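Long-range contact in race-specific elicitor A4 (Passalora fulva, PDB 6BN0), which binds chitin and, in tomato plants carrying the Cf-4 resistance gene, elicits a hypersensitive response: residues Tyr24-Gln35 / Pro47-Trp58. Numbering follows the deposited sequence.
Sequences YPNPDSCTTYIQ and PVVKPCPKGLQW. With NAG (2-acetamido-2-deoxy-beta-D-glucopyranose), chain F; NAG (2-acetamido-2-deoxy-beta-D-glucopyranose), chain E; NAG (2-acetamido-2-deoxy-beta-D-glucopyranose), chain B; NAG (2-acetamido-2-deoxy-beta-D-glucopyranose), chain C.
The chitin-binding face of this CBM14 domain is built on an antiparallel beta hairpin, and Tyr-33 and Lys-50, a hydrogen-bonded pair near its open end, show how a sheet presents side chains to a sugar. Reciprocal backbone bonds, Tyr-33 N to Lys-50 O and Lys-50 N to Tyr-33 O, lock the pair in register, and Gln-35 and Val-48 repeat the pattern two residues on. The phenol is sandwiched. Lys-50 CB lies over one face, 3.6 Å from the ring centroid, while the six-membered ring of Trp-58 lies near-parallel (17°) on the opposite side, slid so far that the rings barely overlap, with CZ3 toward the rim of the phenol. Tyr-33 CG sits between its own backbone N and carbonyl carbon (chi1 58°), which turns the ring into this slot; Tyr-33 CB makes a separate CH-pi contact over the indole, 3.4 Å from Trp-58 CE3. Beyond CB, Lys-50 bends at chi2 and chi3 and passes Gln-35 before NZ donates to O7 of NAG chain F at 3.0 Å. Gln-35, extended, reaches O3 of the same sugar through NE2 in a weak bond of 3.4 Å. A water bound by Pro-51 O also meets Tyr-33 OH and O6 of NAG chain C. Asp-60 accepts from Trp-58 NE1, and the Cys-52 to Cys-67 disulfide joins 47-58 to strand 66-68 beside Tyr-33. The phenol, wedged between alkyl chain and indole, is thus held with its hydroxyl toward the glycan, and polar groups address the acetamido and hydroxyl groups of chitin.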
ATOM      1  N   TYR A  24       5.675  -3.403 -10.810  1.00 25.25           N
ATOM      2  CA  TYR A  24       6.481  -4.302 -11.634  1.00 22.63           C
ATOM      3  C   TYR A  24       7.805  -4.585 -10.942  1.00 21.46           C
ATOM      4  O   TYR A  24       8.250  -3.795 -10.099  1.00 23.91           O
ATOM      5  CB  TYR A  24       6.816  -3.710 -13.015  1.00 25.39           C
ATOM      6  CG  TYR A  24       5.614  -3.447 -13.844  1.00 30.19           C
ATOM      7  CD1 TYR A  24       4.930  -2.253 -13.739  1.00 26.44           C
ATOM      8  CD2 TYR A  24       5.164  -4.406 -14.761  1.00 32.06           C
ATOM      9  CE1 TYR A  24       3.769  -2.012 -14.535  1.00 26.72           C
ATOM     10  CE2 TYR A  24       4.047  -4.182 -15.543  1.00 31.37           C
ATOM     11  CZ  TYR A  24       3.349  -2.992 -15.421  1.00 33.08           C
ATOM     12  OH  TYR A  24       2.244  -2.788 -16.241  1.00 32.04           O
ATOM     13  N   PRO A  25       8.478  -5.674 -11.303  1.00 26.31           N
ATOM     14  CA  PRO A  25       9.811  -5.908 -10.732  1.00 26.05           C
ATOM     15  C   PRO A  25      10.780  -4.817 -11.174  1.00 33.12           C
ATOM     16  O   PRO A  25      10.661  -4.255 -12.273  1.00 32.06           O
ATOM     17  CB  PRO A  25      10.209  -7.265 -11.303  1.00 25.36           C
ATOM     18  CG  PRO A  25       8.928  -7.893 -11.722  1.00 33.63           C
ATOM     19  CD  PRO A  25       8.080  -6.763 -12.230  1.00 26.09           C
ATOM     20  N   ASN A  26      11.770  -4.538 -10.318  1.00 26.92           N
ATOM     21  CA  ASN A  26      12.917  -3.745 -10.730  1.00 31.21           C
ATOM     22  C   ASN A  26      14.039  -4.692 -11.163  1.00 31.19           C
ATOM     23  O   ASN A  26      14.524  -5.464 -10.320  1.00 34.32           O
ATOM     24  CB  ASN A  26      13.374  -2.844  -9.568  1.00 30.92           C
ATOM     25  CG  ASN A  26      14.559  -1.980  -9.931  1.00 37.99           C
ATOM     26  OD1 ASN A  26      15.050  -2.047 -11.049  1.00 42.85           O
ATOM     27  ND2 ASN A  26      15.038  -1.154  -8.985  1.00 35.39           N
ATOM     28  N   PRO A  27      14.494  -4.683 -12.426  1.00 36.01           N
ATOM     29  CA  PRO A  27      15.560  -5.625 -12.829  1.00 39.67           C
ATOM     30  C   PRO A  27      16.839  -5.504 -12.030  1.00 40.98           C
ATOM     31  O   PRO A  27      17.597  -6.480 -11.958  1.00 50.06           O
ATOM     32  CB  PRO A  27      15.840  -5.266 -14.298  1.00 42.88           C
ATOM     33  CG  PRO A  27      14.770  -4.357 -14.714  1.00 39.06           C
ATOM     34  CD  PRO A  27      14.046  -3.837 -13.546  1.00 31.80           C
ATOM     35  N   ASP A  28      17.134  -4.329 -11.474  1.00 36.58           N
ATOM     36  CA  ASP A  28      18.417  -4.139 -10.801  1.00 48.79           C
ATOM     37  C   ASP A  28      18.453  -4.732  -9.401  1.00 36.31           C
ATOM     38  O   ASP A  28      19.545  -4.948  -8.850  1.00 38.52           O
ATOM     39  CB  ASP A  28      18.747  -2.647 -10.712  1.00 58.83           C
ATOM     40  CG  ASP A  28      18.997  -2.023 -12.079  1.00 72.28           C
ATOM     41  OD1 ASP A  28      19.582  -2.700 -12.964  1.00 68.14           O
ATOM     42  OD2 ASP A  28      18.593  -0.854 -12.273  1.00 83.80           O
ATOM     43  N   SER A  29      17.293  -4.979  -8.793  1.00 33.00           N
ATOM     44  CA  SER A  29      17.349  -5.237  -7.367  1.00 35.19           C
ATOM     45  C   SER A  29      16.058  -5.913  -6.922  1.00 35.32           C
ATOM     46  O   SER A  29      14.993  -5.633  -7.454  1.00 32.58           O
ATOM     47  CB  SER A  29      17.625  -3.931  -6.604  1.00 35.49           C
ATOM     48  OG  SER A  29      16.653  -3.621  -5.621  1.00 36.70           O
ATOM     49  N   CYS A  30      16.195  -6.862  -6.004  1.00 35.95           N
ATOM     50  CA  CYS A  30      15.069  -7.609  -5.469  1.00 30.29           C
ATOM     51  C   CYS A  30      14.389  -6.911  -4.299  1.00 32.30           C
ATOM     52  O   CYS A  30      13.333  -7.355  -3.872  1.00 32.59           O
ATOM     53  CB  CYS A  30      15.551  -8.992  -5.011  1.00 34.05           C
ATOM     54  SG  CYS A  30      15.913 -10.076  -6.453  1.00 48.39           S
ATOM     55  N   THR A  31      14.986  -5.863  -3.752  1.00 32.72           N
ATOM     56  CA  THR A  31      14.393  -5.186  -2.591  1.00 32.00           C
ATOM     57  C   THR A  31      13.707  -3.878  -2.973  1.00 26.96           C
ATOM     58  O   THR A  31      13.495  -3.022  -2.126  1.00 30.06           O
ATOM     59  CB  THR A  31      15.452  -4.927  -1.527  1.00 35.99           C
ATOM     60  OG1 THR A  31      16.435  -4.060  -2.086  1.00 34.92           O
ATOM     61  CG2 THR A  31      16.097  -6.224  -1.094  1.00 32.81           C
ATOM     62  N   THR A  32      13.413  -3.690  -4.252  1.00 26.07           N
ATOM     63  CA  THR A  32      12.692  -2.526  -4.726  1.00 28.62           C
ATOM     64  C   THR A  32      11.696  -3.030  -5.751  1.00 27.36           C
ATOM     65  O   THR A  32      11.688  -4.214  -6.099  1.00 26.85           O
ATOM     66  CB  THR A  32      13.615  -1.477  -5.359  1.00 25.54           C
ATOM     67  OG1 THR A  32      14.329  -2.089  -6.462  1.00 29.83           O
ATOM     68  CG2 THR A  32      14.600  -0.901  -4.315  1.00 30.49           C
ATOM     69  N   TYR A  33      10.810  -2.135  -6.185  1.00 28.56           N
ATOM     70  CA  TYR A  33       9.905  -2.457  -7.281  1.00 24.61           C
ATOM     71  C   TYR A  33       9.702  -1.163  -8.064  1.00 26.18           C
ATOM     72  O   TYR A  33      10.182  -0.096  -7.661  1.00 26.56           O
ATOM     73  CB  TYR A  33       8.593  -3.058  -6.751  1.00 23.79           C
ATOM     74  CG  TYR A  33       7.849  -2.143  -5.765  1.00 28.83           C
ATOM     75  CD1 TYR A  33       8.228  -2.080  -4.429  1.00 26.54           C
ATOM     76  CD2 TYR A  33       6.767  -1.340  -6.193  1.00 22.37           C
ATOM     77  CE1 TYR A  33       7.549  -1.265  -3.508  1.00 26.99           C
ATOM     78  CE2 TYR A  33       6.083  -0.525  -5.292  1.00 22.08           C
ATOM     79  CZ  TYR A  33       6.481  -0.494  -3.947  1.00 26.76           C
ATOM     80  OH  TYR A  33       5.856   0.344  -3.042  1.00 25.49           O
ATOM     81  N   ILE A  34       9.019  -1.257  -9.204  1.00 24.64           N
ATOM     82  CA  ILE A  34       8.755  -0.097 -10.049  1.00 23.02           C
ATOM     83  C   ILE A  34       7.253   0.169  -9.990  1.00 26.14           C
ATOM     84  O   ILE A  34       6.444  -0.754 -10.158  1.00 27.40           O
ATOM     85  CB  ILE A  34       9.256  -0.318 -11.492  1.00 30.86           C
ATOM     86  CG1 ILE A  34      10.806  -0.323 -11.509  1.00 29.00           C
ATOM     87  CG2 ILE A  34       8.618   0.733 -12.469  1.00 29.10           C
ATOM     88  CD1 ILE A  34      11.477  -0.749 -12.865  1.00 32.80           C
ATOM     89  N   GLN A  35       6.892   1.420  -9.714  1.00 29.37           N
ATOM     90  CA  GLN A  35       5.505   1.880  -9.699  1.00 27.20           C
ATOM     91  C   GLN A  35       5.349   2.945 -10.782  1.00 26.73           C
ATOM     92  O   GLN A  35       6.217   3.818 -10.937  1.00 28.73           O
ATOM     93  CB  GLN A  35       5.106   2.458  -8.305  1.00 22.95           C
ATOM     94  CG  GLN A  35       3.700   3.040  -8.299  1.00 24.12           C
ATOM     95  CD  GLN A  35       3.174   3.337  -6.894  1.00 34.07           C
ATOM     96  OE1 GLN A  35       1.970   3.300  -6.654  1.00 32.93           O
ATOM     97  NE2 GLN A  35       4.075   3.583  -5.956  1.00 26.13           N
ATOM     98  N   PRO A  47       8.041   5.638 -14.805  1.00 33.63           N
ATOM     99  CA  PRO A  47       8.398   4.581 -13.851  1.00 33.44           C
ATOM    100  C   PRO A  47       9.140   5.161 -12.660  1.00 30.38           C
ATOM    101  O   PRO A  47      10.022   6.003 -12.816  1.00 38.05           O
ATOM    102  CB  PRO A  47       9.310   3.660 -14.675  1.00 34.04           C
ATOM    103  CG  PRO A  47       9.895   4.554 -15.735  1.00 41.90           C
ATOM    104  CD  PRO A  47       8.916   5.664 -15.991  1.00 40.06           C
ATOM    105  N   VAL A  48       8.763   4.725 -11.454  1.00 29.30           N
ATOM    106  CA  VAL A  48       9.367   5.216 -10.220  1.00 30.18           C
ATOM    107  C   VAL A  48       9.889   4.031  -9.422  1.00 29.51           C
ATOM    108  O   VAL A  48       9.141   3.070  -9.169  1.00 28.80           O
ATOM    109  CB  VAL A  48       8.344   6.023  -9.400  1.00 35.10           C
ATOM    110  CG1 VAL A  48       8.939   6.447  -8.088  1.00 30.96           C
ATOM    111  CG2 VAL A  48       7.953   7.259 -10.251  1.00 42.25           C
ATOM    112  N   VAL A  49      11.160   4.103  -8.997  1.00 31.49           N
ATOM    113  CA  VAL A  49      11.706   3.029  -8.174  1.00 29.53           C
ATOM    114  C   VAL A  49      11.280   3.242  -6.742  1.00 26.44           C
ATOM    115  O   VAL A  49      11.485   4.332  -6.190  1.00 29.05           O
ATOM    116  CB  VAL A  49      13.230   2.938  -8.292  1.00 31.83           C
ATOM    117  CG1 VAL A  49      13.745   1.878  -7.294  1.00 31.54           C
ATOM    118  CG2 VAL A  49      13.614   2.577  -9.719  1.00 32.59           C
ATOM    119  N   LYS A  50      10.700   2.183  -6.115  1.00 27.52           N
ATOM    120  CA  LYS A  50      10.128   2.263  -4.753  1.00 26.30           C
ATOM    121  C   LYS A  50      10.748   1.212  -3.821  1.00 32.51           C
ATOM    122  O   LYS A  50      10.991   0.078  -4.243  1.00 28.23           O
ATOM    123  CB  LYS A  50       8.614   2.026  -4.787  1.00 27.26           C
ATOM    124  CG  LYS A  50       7.815   3.049  -5.606  1.00 26.39           C
ATOM    125  CD  LYS A  50       7.740   4.407  -4.894  1.00 29.82           C
ATOM    126  CE  LYS A  50       6.724   4.388  -3.755  1.00 30.02           C
ATOM    127  NZ  LYS A  50       6.777   5.654  -2.968  1.00 34.44           N
ATOM    128  N   PRO A  51      11.000   1.530  -2.555  1.00 31.24           N
ATOM    129  CA  PRO A  51      11.696   0.555  -1.698  1.00 28.70           C
ATOM    130  C   PRO A  51      10.757  -0.452  -1.043  1.00 31.55           C
ATOM    131  O   PRO A  51       9.636  -0.133  -0.642  1.00 29.40           O
ATOM    132  CB  PRO A  51      12.353   1.460  -0.644  1.00 29.40           C
ATOM    133  CG  PRO A  51      11.352   2.635  -0.513  1.00 32.81           C
ATOM    134  CD  PRO A  51      10.907   2.871  -1.936  1.00 28.76           C
ATOM    135  N   CYS A  52      11.234  -1.681  -0.876  1.00 25.43           N
ATOM    136  CA  CYS A  52      10.588  -2.604   0.066  1.00 28.30           C
ATOM    137  C   CYS A  52      11.052  -2.313   1.495  1.00 31.58           C
ATOM    138  O   CYS A  52      12.100  -1.688   1.706  1.00 28.45           O
ATOM    139  CB  CYS A  52      10.913  -4.056  -0.311  1.00 30.09           C
ATOM    140  SG  CYS A  52       9.989  -4.741  -1.747  1.00 30.94           S
ATOM    141  N   PRO A  53      10.266  -2.707   2.506  1.00 26.60           N
ATOM    142  CA  PRO A  53      10.731  -2.560   3.890  1.00 32.40           C
ATOM    143  C   PRO A  53      11.916  -3.470   4.113  1.00 34.30           C
ATOM    144  O   PRO A  53      12.156  -4.378   3.329  1.00 30.97           O
ATOM    145  CB  PRO A  53       9.528  -3.007   4.756  1.00 29.12           C
ATOM    146  CG  PRO A  53       8.335  -2.754   3.858  1.00 23.15           C
ATOM    147  CD  PRO A  53       8.851  -3.141   2.468  1.00 27.10           C
ATOM    148  N   LYS A  54      12.672  -3.182   5.180  1.00 30.05           N
ATOM    149  CA  LYS A  54      13.818  -3.982   5.573  1.00 29.62           C
ATOM    150  C   LYS A  54      13.489  -5.465   5.603  1.00 32.28           C
ATOM    151  O   LYS A  54      12.517  -5.882   6.240  1.00 28.99           O
ATOM    152  CB  LYS A  54      14.308  -3.523   6.948  1.00 34.37           C
ATOM    153  CG  LYS A  54      15.575  -4.239   7.459  1.00 37.10           C
ATOM    154  CD  LYS A  54      15.969  -3.654   8.853  1.00 41.15           C
ATOM    155  CE  LYS A  54      17.225  -4.308   9.398  1.00 47.49           C
ATOM    156  NZ  LYS A  54      17.633  -3.798  10.766  1.00 49.28           N
ATOM    157  N   GLY A  55      14.305  -6.266   4.912  1.00 27.42           N
ATOM    158  CA  GLY A  55      14.199  -7.715   4.992  1.00 29.24           C
ATOM    159  C   GLY A  55      13.304  -8.346   3.929  1.00 31.00           C
ATOM    160  O   GLY A  55      13.297  -9.577   3.791  1.00 32.57           O
ATOM    161  N   LEU A  56      12.552  -7.547   3.188  1.00 25.77           N
ATOM    162  CA  LEU A  56      11.539  -8.044   2.266  1.00 26.46           C
ATOM    163  C   LEU A  56      12.000  -7.897   0.825  1.00 29.30           C
ATOM    164  O   LEU A  56      12.874  -7.079   0.498  1.00 28.66           O
ATOM    165  CB  LEU A  56      10.220  -7.294   2.440  1.00 22.88           C
ATOM    166  CG  LEU A  56       9.689  -7.420   3.880  1.00 24.74           C
ATOM    167  CD1 LEU A  56       8.235  -6.887   3.957  1.00 22.50           C
ATOM    168  CD2 LEU A  56       9.742  -8.905   4.344  1.00 26.85           C
ATOM    169  N   GLN A  57      11.367  -8.678  -0.036  1.00 24.47           N
ATOM    170  CA  GLN A  57      11.725  -8.697  -1.451  1.00 28.93           C
ATOM    171  C   GLN A  57      10.445  -8.716  -2.278  1.00 32.02           C
ATOM    172  O   GLN A  57       9.404  -9.183  -1.802  1.00 32.77           O
ATOM    173  CB  GLN A  57      12.583  -9.923  -1.822  1.00 29.35           C
ATOM    174  CG  GLN A  57      13.967  -9.989  -1.130  1.00 28.03           C
ATOM    175  CD  GLN A  57      14.745 -11.210  -1.554  1.00 32.81           C
ATOM    176  OE1 GLN A  57      14.168 -12.159  -2.052  1.00 29.95           O
ATOM    177  NE2 GLN A  57      16.039 -11.212  -1.312  1.00 31.89           N
ATOM    178  N   TRP A  58      10.529  -8.181  -3.505  1.00 23.80           N
ATOM    179  CA  TRP A  58       9.357  -8.058  -4.371  1.00 23.41           C
ATOM    180  C   TRP A  58       8.764  -9.435  -4.669  1.00 32.63           C
ATOM    181  O   TRP A  58       9.487 -10.361  -5.057  1.00 29.43           O
ATOM    182  CB  TRP A  58       9.741  -7.373  -5.714  1.00 25.16           C
ATOM    183  CG  TRP A  58       8.508  -7.134  -6.564  1.00 24.85           C
ATOM    184  CD1 TRP A  58       8.230  -7.661  -7.805  1.00 26.97           C
ATOM    185  CD2 TRP A  58       7.373  -6.333  -6.197  1.00 24.99           C
ATOM    186  NE1 TRP A  58       7.000  -7.199  -8.252  1.00 28.38           N
ATOM    187  CE2 TRP A  58       6.445  -6.401  -7.273  1.00 27.40           C
ATOM    188  CE3 TRP A  58       7.054  -5.562  -5.066  1.00 22.81           C
ATOM    189  CZ2 TRP A  58       5.214  -5.723  -7.253  1.00 28.66           C
ATOM    190  CZ3 TRP A  58       5.810  -4.882  -5.045  1.00 26.64           C
ATOM    191  CH2 TRP A  58       4.913  -4.961  -6.145  1.00 25.52           C
TER
HETATM  192  C1  NAG F   1       1.857   8.487  -3.794  1.00 41.27           C
HETATM  193  C2  NAG F   1       2.818   7.294  -3.838  1.00 33.47           C
HETATM  194  C3  NAG F   1       2.179   6.097  -3.117  1.00 31.28           C
HETATM  195  C4  NAG F   1       1.753   6.486  -1.699  1.00 25.24           C
HETATM  196  C5  NAG F   1       0.840   7.715  -1.776  1.00 27.28           C
HETATM  197  C6  NAG F   1       0.382   8.242  -0.422  1.00 29.41           C
HETATM  198  C7  NAG F   1       4.431   6.995  -5.670  1.00 30.33           C
HETATM  199  C8  NAG F   1       4.635   6.575  -7.114  1.00 27.56           C
HETATM  200  N2  NAG F   1       3.173   6.945  -5.205  1.00 28.94           N
HETATM  201  O1  NAG F   1       2.428   9.585  -4.425  1.00 53.59           O
HETATM  202  O3  NAG F   1       3.132   5.053  -3.096  1.00 27.20           O
HETATM  203  O4  NAG F   1       0.951   5.447  -1.139  1.00 26.79           O
HETATM  204  O5  NAG F   1       1.535   8.790  -2.429  1.00 34.11           O
HETATM  205  O6  NAG F   1       1.519   8.474   0.412  1.00 41.02           O
HETATM  206  O7  NAG F   1       5.369   7.359  -4.967  1.00 34.78           O
HETATM  207  C1  NAG E   2      -2.728   6.400  -5.887  1.00 28.31           C
HETATM  208  C2  NAG E   2      -1.448   5.587  -5.798  1.00 30.00           C
HETATM  209  C3  NAG E   2      -1.717   4.244  -5.114  1.00 23.73           C
HETATM  210  C4  NAG E   2      -2.475   4.434  -3.799  1.00 24.16           C
HETATM  211  C5  NAG E   2      -3.715   5.325  -4.014  1.00 24.87           C
HETATM  212  C6  NAG E   2      -4.444   5.706  -2.730  1.00 24.86           C
HETATM  213  C7  NAG E   2       0.242   6.012  -7.551  1.00 29.76           C
HETATM  214  C8  NAG E   2       0.668   5.710  -8.984  1.00 29.80           C
HETATM  215  N2  NAG E   2      -0.867   5.388  -7.126  1.00 26.74           N
HETATM  216  O3  NAG E   2      -0.437   3.656  -4.865  1.00 25.67           O
HETATM  217  O4  NAG E   2      -2.932   3.161  -3.369  1.00 26.25           O
HETATM  218  O5  NAG E   2      -3.284   6.559  -4.596  1.00 29.28           O
HETATM  219  O6  NAG E   2      -3.518   6.246  -1.796  1.00 28.70           O
HETATM  220  O7  NAG E   2       0.877   6.785  -6.828  1.00 30.05           O
HETATM  221  C1  NAG B   3       2.366   0.180   2.446  1.00 21.51           C
HETATM  222  C2  NAG B   3       3.534  -0.704   2.883  1.00 20.61           C
HETATM  223  C3  NAG B   3       3.031  -2.010   3.504  1.00 24.57           C
HETATM  224  C4  NAG B   3       1.943  -1.751   4.542  1.00 23.91           C
HETATM  225  C5  NAG B   3       0.880  -0.821   3.985  1.00 24.64           C
HETATM  226  C6  NAG B   3      -0.114  -0.436   5.070  1.00 22.29           C
HETATM  227  C7  NAG B   3       5.667  -0.669   1.688  1.00 23.45           C
HETATM  228  C8  NAG B   3       6.403  -1.084   0.429  1.00 23.59           C
HETATM  229  N2  NAG B   3       4.378  -1.002   1.744  1.00 22.94           N
HETATM  230  O3  NAG B   3       4.123  -2.684   4.122  1.00 23.00           O
HETATM  231  O4  NAG B   3       1.220  -2.940   4.871  1.00 25.07           O
HETATM  232  O5  NAG B   3       1.500   0.393   3.531  1.00 26.50           O
HETATM  233  O6  NAG B   3      -1.090   0.477   4.597  1.00 26.96           O
HETATM  234  O7  NAG B   3       6.214  -0.030   2.593  1.00 26.82           O
HETATM  235  C1  NAG C   2       1.562   4.696  -0.108  1.00 24.36           C
HETATM  236  C2  NAG C   2       0.454   4.028   0.699  1.00 23.67           C
HETATM  237  C3  NAG C   2       1.054   3.049   1.722  1.00 21.81           C
HETATM  238  C4  NAG C   2       2.058   2.111   1.072  1.00 19.95           C
HETATM  239  C5  NAG C   2       3.064   2.882   0.232  1.00 22.56           C
HETATM  240  C6  NAG C   2       3.964   1.957  -0.572  1.00 22.88           C
HETATM  241  C7  NAG C   2      -1.610   5.377   0.934  1.00 28.29           C
HETATM  242  C8  NAG C   2      -2.314   6.459   1.724  1.00 25.50           C
HETATM  243  N2  NAG C   2      -0.378   5.034   1.358  1.00 27.57           N
HETATM  244  O3  NAG C   2      -0.024   2.257   2.218  1.00 23.47           O
HETATM  245  O4  NAG C   2       2.864   1.448   2.048  1.00 23.56           O
HETATM  246  O5  NAG C   2       2.376   3.711  -0.703  1.00 25.20           O
HETATM  247  O6  NAG C   2       4.805   2.714  -1.431  1.00 29.12           O
HETATM  248  O7  NAG C   2      -2.154   4.816  -0.014  1.00 25.49           O
HETATM  249  O   HOH W   1      12.326  -9.951  -5.663  1.00 32.72           O
HETATM  250  O   HOH W   2      14.644  -1.211  -0.309  1.00 41.60           O
HETATM  251  O   HOH W   3       7.767   1.878  -1.283  1.00 24.27           O